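Local coordinates for DUF357 domain-containing protein (Archaeoglobus fulgidus DSM 4304, PDB 2OO2) that is of unknown function, a small DUF357-family protein that folds as a compact antiparallel bundle of three helices, at residues R33-E36 with A37-D41. Residues are numbered along the deposited sequence; the frame is centred on the assembly and turned at random.
Sequences RNIE and AYISD
Ile35 and Ile39, one turn apart, touch through CG2 of the first and CD1 of the second, 3.6 Å apart, the two side chains slanting across each other. In Ile39, CG1 lies beside the backbone N (chi1 -72°), and chi2 of 148° sets CD1 over the preceding turn, 3.5 Å from Ile35 O. Tyr38 leans back likewise: its CD2 comes within 3.1 Å of Asn34 O, the oxygen oblique to the ring while accepting Tyr38 N at 2.7 Å. On the solvent side, Glu36 bends at chi2 (43°) and curls toward the next turn, OE2 reaching 3.6 Å from Ser40 N and 3.8 Å from Ser40 CB; the carboxylate makes a weak, long ion pair with Arg43. All this rides on helix 29-47 of a three-helix bundle, where Ile39 N to Ile35 O (2.8 Å) and Ser40 N to Glu36 O (2.7 Å) are nearly straight i to i+4 bonds. Ile39 packs on Leu15 and Ile18 of helix 3-21, whereas Ile35 meets Trp64 and Leu65 of helix 51-70. The Tyr38 ring lies at a shallow angle to both Trp60 and Trp64; an alanine here would probably cost both indoles this contact and open a gap against helix 51-70.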
loop_
_atom_site.group_PDB
_atom_site.type_symbol
_atom_site.label_atom_id
_atom_site.label_comp_id
_atom_site.label_asym_id
_atom_site.label_seq_id
_atom_site.Cartn_x
_atom_site.Cartn_y
_atom_site.Cartn_z
ATOM N N ARG A 33 0.154 12.418 9.786
ATOM C CA ARG A 33 -0.735 11.722 10.734
ATOM C C ARG A 33 -1.157 10.342 10.200
ATOM O O ARG A 33 -1.172 9.355 10.988
ATOM C CB ARG A 33 -1.977 12.553 11.139
ATOM C CG ARG A 33 -1.670 13.967 11.811
ATOM C CD ARG A 33 -1.069 13.955 13.234
ATOM N NE ARG A 33 -0.511 15.282 13.605
ATOM C CZ ARG A 33 0.789 15.608 13.615
ATOM N NH1 ARG A 33 1.736 14.724 13.278
ATOM N NH2 ARG A 33 1.152 16.837 13.965
ATOM N N ASN A 34 -1.458 10.264 8.888
ATOM C CA ASN A 34 -1.744 8.986 8.208
ATOM C C ASN A 34 -0.628 7.970 8.360
ATOM O O ASN A 34 -0.868 6.719 8.729
ATOM C CB ASN A 34 -2.083 9.243 6.727
ATOM C CG ASN A 34 -3.442 9.942 6.550
ATOM O OD1 ASN A 34 -4.163 10.144 7.511
ATOM N ND2 ASN A 34 -3.762 10.335 5.341
ATOM N N ILE A 35 0.580 8.435 8.093
ATOM C CA ILE A 35 1.810 7.628 8.291
ATOM C C ILE A 35 1.902 6.940 9.705
ATOM O O ILE A 35 1.981 5.663 9.821
ATOM C CB ILE A 35 3.150 8.337 7.841
ATOM C CG1 ILE A 35 3.063 8.748 6.354
ATOM C CG2 ILE A 35 4.359 7.361 8.025
ATOM C CD1 ILE A 35 4.164 9.773 5.899
ATOM N N GLU A 36 1.878 7.775 10.746
ATOM C CA GLU A 36 1.907 7.298 12.138
ATOM C C GLU A 36 0.723 6.452 12.459
ATOM O O GLU A 36 0.920 5.408 13.173
ATOM C CB GLU A 36 2.071 8.417 13.187
ATOM C CG GLU A 36 2.257 7.898 14.716
ATOM C CD GLU A 36 3.256 6.644 14.964
ATOM O OE1 GLU A 36 4.518 6.807 14.778
ATOM O OE2 GLU A 36 2.775 5.531 15.406
ATOM N N ALA A 37 -0.432 6.777 11.856
ATOM C CA ALA A 37 -1.720 6.070 12.136
ATOM C C ALA A 37 -1.512 4.640 11.604
ATOM O O ALA A 37 -1.698 3.595 12.383
ATOM C CB ALA A 37 -2.920 6.718 11.479
ATOM N N TYR A 38 -1.018 4.506 10.348
ATOM C CA TYR A 38 -0.818 3.038 9.850
ATOM C C TYR A 38 0.364 2.407 10.453
ATOM O O TYR A 38 0.340 1.063 10.743
ATOM C CB TYR A 38 -0.635 3.046 8.318
ATOM C CG TYR A 38 -1.885 3.298 7.527
ATOM C CD1 TYR A 38 -2.839 2.353 7.382
ATOM C CD2 TYR A 38 -2.101 4.540 6.850
ATOM C CE1 TYR A 38 -3.950 2.502 6.642
ATOM C CE2 TYR A 38 -3.267 4.723 6.052
ATOM C CZ TYR A 38 -4.193 3.728 5.955
ATOM O OH TYR A 38 -5.390 3.807 5.207
ATOM N N ILE A 39 1.437 3.119 10.728
ATOM C CA ILE A 39 2.555 2.528 11.597
ATOM C C ILE A 39 2.035 1.940 12.912
ATOM O O ILE A 39 2.313 0.712 13.218
ATOM C CB ILE A 39 3.783 3.440 11.908
ATOM C CG1 ILE A 39 4.661 3.640 10.669
ATOM C CG2 ILE A 39 4.712 2.850 13.077
ATOM C CD1 ILE A 39 5.356 5.104 10.712
ATOM N N SER A 40 1.276 2.758 13.675
ATOM C CA SER A 40 0.642 2.257 14.943
ATOM C C SER A 40 -0.178 0.970 14.696
ATOM O O SER A 40 -0.020 -0.087 15.429
ATOM C CB SER A 40 -0.269 3.302 15.587
ATOM O OG SER A 40 -0.753 2.837 16.849
ATOM N N ASP A 41 -1.067 1.036 13.688
ATOM C CA ASP A 41 -1.934 -0.083 13.317
ATOM C C ASP A 41 -1.087 -1.282 12.883
ATOM O O ASP A 41 -1.321 -2.475 13.404
ATOM C CB ASP A 41 -2.856 0.365 12.165
ATOM C CG ASP A 41 -4.157 0.993 12.636
ATOM O OD1 ASP A 41 -4.352 1.356 13.817
ATOM O OD2 ASP A 41 -5.038 1.036 11.751
#